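Local coordinates for peptide ABC transporter, peptide-binding protein (Thermus thermophilus, PDB 2D5W), which binds oligopeptides, here captured with a pentapeptide, and probably hands them to a membrane ABC transporter for uptake, at residues R80-T86 / N136-E142; P98-V104 / I131-F137; Y107-K112 / W124-V129. All coordinates share one frame; numbering follows the deposited sequence.

Contact 1. Residues R80-T86 / N136-E142; sequences RLEMDIT and NFTLIFE
L81, M83 and I85 face F141, L139 and F137 as the hydrogen-bonded pairs of two antiparallel strands, 80-86 and 136-141, whose segment axes approach to 4.4 Å at 159°. E82-I140, D84-T138 and T86-N136 are the non-hydrogen-bonded pairs between them and lie on the other face. The face with L81, M83 and I85 is buried and apolar, as its aliphatic and aromatic residues suit. There I85 lays its CB over one face of the F137 ring, 3.9 Å from the centroid, and L81 CD2 lies beside F141 CD1 at 3.8 Å. The opposite face is mostly polar: T138 OG1 donates to D84 OD2 (2.7 Å) from above the carboxylate plane, and T86 OG1 donates to N136 OD1 (2.6 Å). Near the start of strand 78-86, R80, extended with CG anti to the backbone N (chi1 173°), sends NH1 to E142 OE1 at 2.8 Å, while NE and NH2 grip E82 OE1 side-on. I140 CG2 rests 3.4 Å above the centre of that guanidinium. R70 and R130 hold E82 OE2. Strands 69-75 and 127-131 flank this inner pair of a four-stranded sheet, and helix 101-112 packs against F137 and L139.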
loop_
_atom_site.group_PDB
_atom_site.type_symbol
_atom_site.label_atom_id
_atom_site.label_comp_id
_atom_site.label_asym_id
_atom_site.label_seq_id
_atom_site.Cartn_x
_atom_site.Cartn_y
_atom_site.Cartn_z
ATOM N N ARG A 80 -10.476 4.889 -25.576
ATOM C CA ARG A 80 -11.170 3.743 -25.018
ATOM C C ARG A 80 -10.167 2.617 -25.216
ATOM O O ARG A 80 -9.636 2.440 -26.314
ATOM C CB ARG A 80 -12.438 3.434 -25.814
ATOM C CG ARG A 80 -13.156 2.152 -25.404
ATOM C CD ARG A 80 -14.150 1.741 -26.486
ATOM N NE ARG A 80 -14.882 0.517 -26.170
ATOM C CZ ARG A 80 -15.934 0.456 -25.359
ATOM N NH1 ARG A 80 -16.390 1.554 -24.774
ATOM N NH2 ARG A 80 -16.537 -0.706 -25.142
ATOM N N LEU A 81 -9.875 1.885 -24.150
ATOM C CA LEU A 81 -8.950 0.768 -24.243
ATOM C C LEU A 81 -9.691 -0.522 -23.938
ATOM O O LEU A 81 -10.415 -0.605 -22.943
ATOM C CB LEU A 81 -7.797 0.913 -23.245
ATOM C CG LEU A 81 -6.944 -0.355 -23.089
ATOM C CD1 LEU A 81 -6.167 -0.622 -24.373
ATOM C CD2 LEU A 81 -5.994 -0.198 -21.913
ATOM N N GLU A 82 -9.526 -1.512 -24.809
ATOM C CA GLU A 82 -10.129 -2.824 -24.600
ATOM C C GLU A 82 -8.973 -3.803 -24.481
ATOM O O GLU A 82 -8.023 -3.764 -25.265
ATOM C CB GLU A 82 -11.054 -3.212 -25.759
ATOM C CG GLU A 82 -12.323 -2.373 -25.818
ATOM C CD GLU A 82 -13.407 -2.986 -26.685
ATOM O OE1 GLU A 82 -14.497 -2.382 -26.779
ATOM O OE2 GLU A 82 -13.176 -4.068 -27.268
ATOM N N MET A 83 -9.059 -4.675 -23.483
ATOM C CA MET A 83 -8.016 -5.651 -23.214
ATOM C C MET A 83 -8.595 -7.061 -23.104
ATOM O O MET A 83 -9.314 -7.365 -22.152
ATOM C CB MET A 83 -7.323 -5.269 -21.910
ATOM C CG MET A 83 -6.286 -6.248 -21.424
ATOM S SD MET A 83 -5.750 -5.798 -19.773
ATOM C CE MET A 83 -4.781 -4.427 -20.184
ATOM N N ASP A 84 -8.271 -7.913 -24.073
ATOM C CA ASP A 84 -8.767 -9.290 -24.100
ATOM C C ASP A 84 -7.890 -10.236 -23.295
ATOM O O ASP A 84 -6.699 -10.386 -23.574
ATOM C CB ASP A 84 -8.824 -9.821 -25.534
ATOM C CG ASP A 84 -9.798 -9.065 -26.413
ATOM O OD1 ASP A 84 -9.699 -9.226 -27.650
ATOM O OD2 ASP A 84 -10.658 -8.329 -25.890
ATOM N N ILE A 85 -8.497 -10.892 -22.313
ATOM C CA ILE A 85 -7.789 -11.840 -21.467
ATOM C C ILE A 85 -8.424 -13.218 -21.591
ATOM O O ILE A 85 -9.648 -13.344 -21.598
ATOM C CB ILE A 85 -7.841 -11.401 -19.988
ATOM C CG1 ILE A 85 -7.144 -10.047 -19.837
ATOM C CG2 ILE A 85 -7.199 -12.465 -19.095
ATOM C CD1 ILE A 85 -7.173 -9.483 -18.436
ATOM N N THR A 86 -7.583 -14.241 -21.710
ATOM C CA THR A 86 -8.055 -15.616 -21.793
ATOM C C THR A 86 -7.535 -16.347 -20.559
ATOM O O THR A 86 -6.328 -16.411 -20.329
ATOM C CB THR A 86 -7.524 -16.334 -23.055
ATOM O OG1 THR A 86 -7.948 -15.629 -24.227
ATOM C CG2 THR A 86 -8.052 -17.761 -23.117
ATOM N N ASN A 136 -13.005 -16.375 -21.619
ATOM C CA ASN A 136 -12.600 -15.196 -22.372
ATOM C C ASN A 136 -13.390 -13.977 -21.932
ATOM O O ASN A 136 -14.623 -14.003 -21.903
ATOM C CB ASN A 136 -12.815 -15.411 -23.874
ATOM C CG ASN A 136 -11.709 -16.216 -24.514
ATOM O OD1 ASN A 136 -10.567 -15.766 -24.593
ATOM N ND2 ASN A 136 -12.041 -17.414 -24.982
ATOM N N PHE A 137 -12.674 -12.918 -21.560
ATOM C CA PHE A 137 -13.318 -11.672 -21.174
ATOM C C PHE A 137 -12.495 -10.484 -21.650
ATOM O O PHE A 137 -11.322 -10.625 -22.005
ATOM C CB PHE A 137 -13.555 -11.586 -19.657
ATOM C CG PHE A 137 -12.300 -11.501 -18.826
ATOM C CD1 PHE A 137 -11.565 -12.644 -18.518
ATOM C CD2 PHE A 137 -11.889 -10.280 -18.303
ATOM C CE1 PHE A 137 -10.443 -12.566 -17.693
ATOM C CE2 PHE A 137 -10.770 -10.191 -17.481
ATOM C CZ PHE A 137 -10.048 -11.335 -17.174
ATOM N N THR A 138 -13.127 -9.319 -21.662
ATOM C CA THR A 138 -12.472 -8.101 -22.105
ATOM C C THR A 138 -12.665 -6.999 -21.081
ATOM O O THR A 138 -13.785 -6.733 -20.646
ATOM C CB THR A 138 -13.056 -7.620 -23.451
ATOM O OG1 THR A 138 -12.882 -8.642 -24.438
ATOM C CG2 THR A 138 -12.363 -6.350 -23.920
ATOM N N LEU A 139 -11.565 -6.376 -20.677
ATOM C CA LEU A 139 -11.636 -5.268 -19.737
ATOM C C LEU A 139 -11.720 -4.011 -20.598
ATOM O O LEU A 139 -10.977 -3.866 -21.573
ATOM C CB LEU A 139 -10.392 -5.231 -18.847
ATOM C CG LEU A 139 -10.242 -6.421 -17.892
ATOM C CD1 LEU A 139 -8.917 -6.321 -17.156
ATOM C CD2 LEU A 139 -11.402 -6.448 -16.906
ATOM N N ILE A 140 -12.635 -3.117 -20.243
ATOM C CA ILE A 140 -12.846 -1.887 -20.993
ATOM C C ILE A 140 -12.584 -0.669 -20.121
ATOM O O ILE A 140 -13.243 -0.475 -19.101
ATOM C CB ILE A 140 -14.297 -1.816 -21.517
ATOM C CG1 ILE A 140 -14.627 -3.085 -22.310
ATOM C CG2 ILE A 140 -14.478 -0.581 -22.392
ATOM C CD1 ILE A 140 -16.102 -3.243 -22.630
ATOM N N PHE A 141 -11.618 0.148 -20.530
ATOM C CA PHE A 141 -11.271 1.358 -19.793
ATOM C C PHE A 141 -11.647 2.569 -20.639
ATOM O O PHE A 141 -11.135 2.741 -21.747
ATOM C CB PHE A 141 -9.766 1.419 -19.503
ATOM C CG PHE A 141 -9.201 0.168 -18.883
ATOM C CD1 PHE A 141 -8.993 -0.973 -19.651
ATOM C CD2 PHE A 141 -8.854 0.141 -17.537
ATOM C CE1 PHE A 141 -8.445 -2.126 -19.089
ATOM C CE2 PHE A 141 -8.304 -1.009 -16.964
ATOM C CZ PHE A 141 -8.101 -2.141 -17.741
ATOM N N GLU A 142 -12.536 3.407 -20.122
ATOM C CA GLU A 142 -12.950 4.598 -20.853
ATOM C C GLU A 142 -13.362 5.715 -19.897
ATOM O O GLU A 142 -14.351 5.593 -19.177
ATOM C CB GLU A 142 -14.112 4.269 -21.794
ATOM C CG GLU A 142 -14.522 5.446 -22.670
ATOM C CD GLU A 142 -15.680 5.126 -23.592
ATOM O OE1 GLU A 142 -15.541 4.210 -24.427
ATOM O OE2 GLU A 142 -16.728 5.797 -23.481
HETATM O O HOH W 1 -10.372 -12.781 -24.443
#

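Contact 2. Residues P98-V104 / I131-F137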
loop_
_atom_site.group_PDB
_atom_site.type_symbol
_atom_site.label_atom_id
_atom_site.label_comp_id
_atom_site.label_asym_id
_atom_site.label_seq_id
_atom_site.Cartn_x
_atom_site.Cartn_y
_atom_site.Cartn_z
ATOM N N PRO A 98 -13.151 -24.780 -11.116
ATOM C CA PRO A 98 -12.462 -23.972 -12.123
ATOM C C PRO A 98 -12.564 -22.471 -11.881
ATOM O O PRO A 98 -13.538 -21.987 -11.309
ATOM C CB PRO A 98 -13.161 -24.379 -13.417
ATOM C CG PRO A 98 -14.570 -24.595 -12.957
ATOM C CD PRO A 98 -14.371 -25.389 -11.679
ATOM N N ILE A 99 -11.534 -21.744 -12.304
ATOM C CA ILE A 99 -11.558 -20.293 -12.213
ATOM C C ILE A 99 -12.129 -19.893 -13.574
ATOM O O ILE A 99 -11.576 -20.253 -14.616
ATOM C CB ILE A 99 -10.147 -19.708 -12.010
ATOM C CG1 ILE A 99 -9.654 -20.052 -10.597
ATOM C CG2 ILE A 99 -10.173 -18.200 -12.231
ATOM C CD1 ILE A 99 -8.216 -19.663 -10.312
ATOM N N THR A 100 -13.244 -19.172 -13.563
ATOM C CA THR A 100 -13.915 -18.796 -14.806
ATOM C C THR A 100 -14.294 -17.328 -14.840
ATOM O O THR A 100 -14.077 -16.591 -13.876
ATOM C CB THR A 100 -15.222 -19.592 -14.985
ATOM O OG1 THR A 100 -16.202 -19.084 -14.069
ATOM C CG2 THR A 100 -15.000 -21.075 -14.708
ATOM N N THR A 101 -14.893 -16.911 -15.949
ATOM C CA THR A 101 -15.311 -15.531 -16.087
ATOM C C THR A 101 -16.468 -15.201 -15.145
ATOM O O THR A 101 -16.819 -14.037 -14.987
ATOM C CB THR A 101 -15.683 -15.199 -17.550
ATOM O OG1 THR A 101 -16.601 -16.177 -18.051
ATOM C CG2 THR A 101 -14.434 -15.192 -18.425
ATOM N N GLU A 102 -17.071 -16.211 -14.517
ATOM C CA GLU A 102 -18.133 -15.921 -13.558
ATOM C C GLU A 102 -17.476 -15.289 -12.328
ATOM O O GLU A 102 -18.078 -14.454 -11.651
ATOM C CB GLU A 102 -18.896 -17.190 -13.170
ATOM C CG GLU A 102 -19.603 -17.832 -14.351
ATOM C CD GLU A 102 -20.656 -18.842 -13.947
ATOM O OE1 GLU A 102 -20.957 -19.728 -14.772
ATOM O OE2 GLU A 102 -21.192 -18.746 -12.825
ATOM N N ASP A 103 -16.232 -15.679 -12.059
ATOM C CA ASP A 103 -15.473 -15.131 -10.941
ATOM C C ASP A 103 -15.099 -13.679 -11.256
ATOM O O ASP A 103 -14.967 -12.850 -10.352
ATOM C CB ASP A 103 -14.216 -15.971 -10.706
ATOM C CG ASP A 103 -14.540 -17.378 -10.235
ATOM O OD1 ASP A 103 -13.869 -18.333 -10.686
ATOM O OD2 ASP A 103 -15.461 -17.519 -9.404
ATOM N N VAL A 104 -14.921 -13.382 -12.541
ATOM C CA VAL A 104 -14.590 -12.030 -12.981
ATOM C C VAL A 104 -15.842 -11.150 -12.885
ATOM O O VAL A 104 -15.794 -10.029 -12.373
ATOM C CB VAL A 104 -14.071 -12.023 -14.442
ATOM C CG1 VAL A 104 -13.821 -10.592 -14.901
ATOM C CG2 VAL A 104 -12.793 -12.842 -14.545
ATOM N N ILE A 131 -18.051 -10.235 -21.047
ATOM C CA ILE A 131 -17.769 -11.668 -20.999
ATOM C C ILE A 131 -18.114 -12.356 -22.319
ATOM O O ILE A 131 -19.256 -12.285 -22.777
ATOM C CB ILE A 131 -18.582 -12.345 -19.870
ATOM C CG1 ILE A 131 -18.393 -11.588 -18.552
ATOM C CG2 ILE A 131 -18.161 -13.797 -19.722
ATOM C CD1 ILE A 131 -16.965 -11.539 -18.054
ATOM N N LYS A 132 -17.137 -13.025 -22.925
ATOM C CA LYS A 132 -17.359 -13.729 -24.191
ATOM C C LYS A 132 -17.804 -15.172 -23.953
ATOM O O LYS A 132 -18.767 -15.645 -24.558
ATOM C CB LYS A 132 -16.081 -13.725 -25.037
ATOM C CG LYS A 132 -16.198 -14.506 -26.340
ATOM C CD LYS A 132 -14.878 -14.536 -27.095
ATOM C CE LYS A 132 -14.976 -15.378 -28.359
ATOM N NZ LYS A 132 -15.995 -14.847 -29.305
ATOM N N ASP A 133 -17.081 -15.875 -23.088
ATOM C CA ASP A 133 -17.401 -17.254 -22.737
ATOM C C ASP A 133 -16.821 -17.548 -21.357
ATOM O O ASP A 133 -16.369 -16.629 -20.671
ATOM C CB ASP A 133 -16.869 -18.238 -23.795
ATOM C CG ASP A 133 -15.394 -18.063 -24.082
ATOM O OD1 ASP A 133 -14.583 -18.161 -23.140
ATOM O OD2 ASP A 133 -15.043 -17.836 -25.261
ATOM N N ALA A 134 -16.819 -18.813 -20.952
ATOM C CA ALA A 134 -16.327 -19.180 -19.630
ATOM C C ALA A 134 -14.880 -18.803 -19.331
ATOM O O ALA A 134 -14.501 -18.688 -18.162
ATOM C CB ALA A 134 -16.528 -20.675 -19.400
ATOM N N ARG A 135 -14.066 -18.600 -20.361
ATOM C CA ARG A 135 -12.672 -18.254 -20.118
ATOM C C ARG A 135 -12.135 -17.054 -20.885
ATOM O O ARG A 135 -10.953 -16.735 -20.797
ATOM C CB ARG A 135 -11.792 -19.486 -20.344
ATOM C CG ARG A 135 -12.083 -20.563 -19.305
ATOM C CD ARG A 135 -11.217 -21.799 -19.421
ATOM N NE ARG A 135 -11.437 -22.674 -18.270
ATOM C CZ ARG A 135 -12.579 -23.305 -18.007
ATOM N NH1 ARG A 135 -12.677 -24.068 -16.926
ATOM N NH2 ARG A 135 -13.615 -23.195 -18.826
ATOM N N ASN A 136 -13.005 -16.375 -21.619
ATOM C CA ASN A 136 -12.600 -15.196 -22.372
ATOM C C ASN A 136 -13.390 -13.977 -21.932
ATOM O O ASN A 136 -14.623 -14.003 -21.903
ATOM C CB ASN A 136 -12.815 -15.411 -23.874
ATOM C CG ASN A 136 -11.709 -16.216 -24.514
ATOM O OD1 ASN A 136 -10.567 -15.766 -24.593
ATOM N ND2 ASN A 136 -12.041 -17.414 -24.982
ATOM N N PHE A 137 -12.674 -12.918 -21.560
ATOM C CA PHE A 137 -13.318 -11.672 -21.174
ATOM C C PHE A 137 -12.495 -10.484 -21.650
ATOM O O PHE A 137 -11.322 -10.625 -22.005
ATOM C CB PHE A 137 -13.555 -11.586 -19.657
ATOM C CG PHE A 137 -12.300 -11.501 -18.826
ATOM C CD1 PHE A 137 -11.565 -12.644 -18.518
ATOM C CD2 PHE A 137 -11.889 -10.280 -18.303
ATOM C CE1 PHE A 137 -10.443 -12.566 -17.693
ATOM C CE2 PHE A 137 -10.770 -10.191 -17.481
ATOM C CZ PHE A 137 -10.048 -11.335 -17.174
HETATM O O HOH W 2 -10.200 -22.251 -15.972
#
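T101 meets A134 where the start of helix 101-112 abuts the turn before strand 136-141, their CA atoms 5.2 Å apart and the T101 N-H donating to A134 O at 2.9 Å. That bond uses an amide of the first helical turn, which has no partner within the helix, and it reaches the carbonyl from above its plane. T101 grips the turn a second time: its OG1, set between the backbone N and the carbonyl carbon (chi1 51°), donates to D133 O at 2.7 Å. The same torsion turns CG2 toward the apolar interior, where it lies 3.8 Å from F137 CD1. A threonine suits the place because one branch bonds and the other packs. With a valine here, the D133 carbonyl would probably be left without its hydroxyl donor and the turn held less firmly to the helix. Deeper in, V104 CG2 covers the face of the F137 ring turned away from I85, 4.1 Å from the centroid. Toward the outer side, R135 runs extended past P98, its NH1 3.6 Å from P98 CB, and its NE donates to a water that also reaches I99 O. Each partner is stiffened from within. D133 OD1 accepts from the R135 backbone N, while D133 OD2 receives, on its syn lone pair, ND2 of N136, whose OD1 also takes the T86 hydroxyl. On the helix side T100 OG1 accepts from E102 N, and the T100 N donates to D103 OD1, which W93 also holds. This is a threonine N-cap with a capping box, docked on a beta-hairpin whose connection contains an Asx turn.

Contact 3. Residues Y107-K112 / W124-V129; sequences YFEVGK and WERVNV
W124 drives its indole as a knob into a hole formed by Y107, F108, G111 and K112 of the helix, and here the packing is tight. CA of G111 lies over the six-membered ring, 3.5 Å from its centroid; glycine suits this place because a beta carbon would collide with W124 CH2. The edge of W124 points at the face of F108 in a T-shaped pair, centroids 5.4 Å apart and planes at 67°. V129 CB covers the opposite face of F108, 3.9 Å from its centroid. Y107 CE2 touches W124 CH2 at 3.5 Å, and a water accepts from W124 NE1. The other flank, beside the exposed E125 and N128, is polar and opens toward solvent, held by directed bonds and not by close ring packing. There K112, bent at chi2 (-78°), brings NZ to W124 O at 2.8 Å and V127 O at 2.7 Å, with a weak third bond to N128 OD1. Lysine suits the place because its long aliphatic chain can run past the indole and still deliver an ammonium to two carbonyls. An aromatic cluster of Y107, F108 and W124 thus joins helix 101-112 to a helix-to-strand junction: a helix packed on one face of an antiparallel sheet, within a solute-binding protein of family 5.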
loop_
_atom_site.group_PDB
_atom_site.type_symbol
_atom_site.label_atom_id
_atom_site.label_comp_id
_atom_site.label_asym_id
_atom_site.label_seq_id
_atom_site.Cartn_x
_atom_site.Cartn_y
_atom_site.Cartn_z
ATOM N N TYR A 107 -16.497 -10.292 -9.255
ATOM C CA TYR A 107 -15.580 -9.263 -8.772
ATOM C C TYR A 107 -16.087 -7.876 -9.184
ATOM O O TYR A 107 -16.142 -6.950 -8.368
ATOM C CB TYR A 107 -14.191 -9.512 -9.366
ATOM C CG TYR A 107 -13.140 -8.479 -9.020
ATOM C CD1 TYR A 107 -12.356 -8.606 -7.874
ATOM C CD2 TYR A 107 -12.921 -7.381 -9.851
ATOM C CE1 TYR A 107 -11.376 -7.664 -7.570
ATOM C CE2 TYR A 107 -11.946 -6.433 -9.553
ATOM C CZ TYR A 107 -11.178 -6.583 -8.414
ATOM O OH TYR A 107 -10.208 -5.652 -8.122
ATOM N N PHE A 108 -16.456 -7.731 -10.454
ATOM C CA PHE A 108 -16.946 -6.452 -10.944
ATOM C C PHE A 108 -18.264 -6.010 -10.322
ATOM O O PHE A 108 -18.458 -4.822 -10.059
ATOM C CB PHE A 108 -17.057 -6.464 -12.472
ATOM C CG PHE A 108 -15.803 -6.018 -13.162
ATOM C CD1 PHE A 108 -14.735 -6.892 -13.331
ATOM C CD2 PHE A 108 -15.663 -4.696 -13.580
ATOM C CE1 PHE A 108 -13.540 -6.458 -13.902
ATOM C CE2 PHE A 108 -14.473 -4.252 -14.150
ATOM C CZ PHE A 108 -13.410 -5.132 -14.312
ATOM N N GLU A 109 -19.166 -6.950 -10.072
ATOM C CA GLU A 109 -20.443 -6.590 -9.475
ATOM C C GLU A 109 -20.243 -6.006 -8.076
ATOM O O GLU A 109 -20.888 -5.025 -7.704
ATOM C CB GLU A 109 -21.354 -7.812 -9.409
ATOM C CG GLU A 109 -22.764 -7.502 -8.953
ATOM C CD GLU A 109 -23.689 -8.686 -9.122
ATOM O OE1 GLU A 109 -24.036 -9.012 -10.278
ATOM O OE2 GLU A 109 -24.059 -9.296 -8.103
ATOM N N VAL A 110 -19.343 -6.601 -7.301
ATOM C CA VAL A 110 -19.080 -6.112 -5.954
ATOM C C VAL A 110 -18.396 -4.741 -6.002
ATOM O O VAL A 110 -18.774 -3.827 -5.270
ATOM C CB VAL A 110 -18.215 -7.124 -5.163
ATOM C CG1 VAL A 110 -17.901 -6.580 -3.772
ATOM C CG2 VAL A 110 -18.959 -8.453 -5.051
ATOM N N GLY A 111 -17.408 -4.588 -6.877
ATOM C CA GLY A 111 -16.718 -3.313 -6.978
ATOM C C GLY A 111 -17.617 -2.190 -7.467
ATOM O O GLY A 111 -17.419 -1.029 -7.104
ATOM N N LYS A 112 -18.609 -2.534 -8.285
ATOM C CA LYS A 112 -19.543 -1.560 -8.852
ATOM C C LYS A 112 -20.721 -1.221 -7.944
ATOM O O LYS A 112 -21.487 -0.303 -8.240
ATOM C CB LYS A 112 -20.099 -2.084 -10.180
ATOM C CG LYS A 112 -19.099 -2.151 -11.312
ATOM C CD LYS A 112 -18.858 -0.781 -11.905
ATOM C CE LYS A 112 -17.954 -0.874 -13.118
ATOM N NZ LYS A 112 -17.782 0.450 -13.776
ATOM N N TRP A 124 -13.367 2.395 -10.591
ATOM C CA TRP A 124 -14.687 1.799 -10.626
ATOM C C TRP A 124 -15.736 2.549 -11.429
ATOM O O TRP A 124 -16.809 2.019 -11.704
ATOM C CB TRP A 124 -15.146 1.512 -9.196
ATOM C CG TRP A 124 -14.394 0.334 -8.660
ATOM C CD1 TRP A 124 -13.377 0.339 -7.746
ATOM C CD2 TRP A 124 -14.519 -1.016 -9.114
ATOM N NE1 TRP A 124 -12.858 -0.929 -7.612
ATOM C CE2 TRP A 124 -13.542 -1.779 -8.441
ATOM C CE3 TRP A 124 -15.364 -1.653 -10.034
ATOM C CZ2 TRP A 124 -13.386 -3.155 -8.659
ATOM C CZ3 TRP A 124 -15.209 -3.016 -10.252
ATOM C CH2 TRP A 124 -14.226 -3.752 -9.566
ATOM N N GLU A 125 -15.416 3.773 -11.831
ATOM C CA GLU A 125 -16.336 4.553 -12.644
ATOM C C GLU A 125 -16.055 4.348 -14.128
ATOM O O GLU A 125 -16.981 4.294 -14.937
ATOM C CB GLU A 125 -16.212 6.045 -12.315
ATOM C CG GLU A 125 -16.835 6.447 -10.995
ATOM C CD GLU A 125 -18.351 6.375 -11.022
ATOM O OE1 GLU A 125 -18.971 6.517 -9.948
ATOM O OE2 GLU A 125 -18.922 6.185 -12.118
ATOM N N ARG A 126 -14.783 4.199 -14.486
ATOM C CA ARG A 126 -14.414 4.070 -15.894
ATOM C C ARG A 126 -14.037 2.683 -16.411
ATOM O O ARG A 126 -13.746 2.531 -17.593
ATOM C CB ARG A 126 -13.277 5.048 -16.201
ATOM C CG ARG A 126 -11.981 4.672 -15.530
ATOM C CD ARG A 126 -10.926 5.775 -15.576
ATOM N NE ARG A 126 -9.713 5.265 -14.951
ATOM C CZ ARG A 126 -8.850 4.460 -15.561
ATOM N NH1 ARG A 126 -7.784 4.012 -14.914
ATOM N NH2 ARG A 126 -9.029 4.142 -16.836
ATOM N N VAL A 127 -14.038 1.672 -15.551
ATOM C CA VAL A 127 -13.681 0.334 -16.004
ATOM C C VAL A 127 -14.881 -0.602 -15.972
ATOM O O VAL A 127 -15.661 -0.603 -15.021
ATOM C CB VAL A 127 -12.539 -0.263 -15.152
ATOM C CG1 VAL A 127 -12.124 -1.622 -15.706
ATOM C CG2 VAL A 127 -11.353 0.690 -15.145
ATOM N N ASN A 128 -15.024 -1.390 -17.032
ATOM C CA ASN A 128 -16.116 -2.343 -17.146
ATOM C C ASN A 128 -15.582 -3.633 -17.745
ATOM O O ASN A 128 -14.426 -3.703 -18.163
ATOM C CB ASN A 128 -17.228 -1.771 -18.030
ATOM C CG ASN A 128 -18.068 -0.737 -17.308
ATOM O OD1 ASN A 128 -18.843 -1.071 -16.411
ATOM N ND2 ASN A 128 -17.912 0.526 -17.688
ATOM N N VAL A 129 -16.421 -4.658 -17.779
ATOM C CA VAL A 129 -16.009 -5.940 -18.328
ATOM C C VAL A 129 -17.073 -6.509 -19.256
ATOM O O VAL A 129 -18.270 -6.279 -19.068
ATOM C CB VAL A 129 -15.713 -6.966 -17.195
ATOM C CG1 VAL A 129 -16.993 -7.315 -16.445
ATOM C CG2 VAL A 129 -15.077 -8.219 -17.776
HETATM O O HOH W 3 -10.383 -2.599 -7.056
#

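Overall arrangement
All three contacts build on one four-stranded antiparallel sheet and the helix 101-112 that packs on it. Contact 1 is the inner strand pair of the sheet; contacts 2 and 3 fasten the beginning and the end of the helix, and contact 3 is nested within the chain loop closed by contact 2, itself within that of contact 1. Their centres are 13 Å (1 and 2), 12 Å (1 and 3) and 15 Å (2 and 3) apart. Contacts 1 and 2 share N136 and F137. Contact 1 probably bonds to contact 3 through I140 N to N128 O at 2.8 Å, while V129 CG2 packs 3.8 Å from F137 CD2, linking contact 3 to contact 2. All three lie on the same side of the chain's centre.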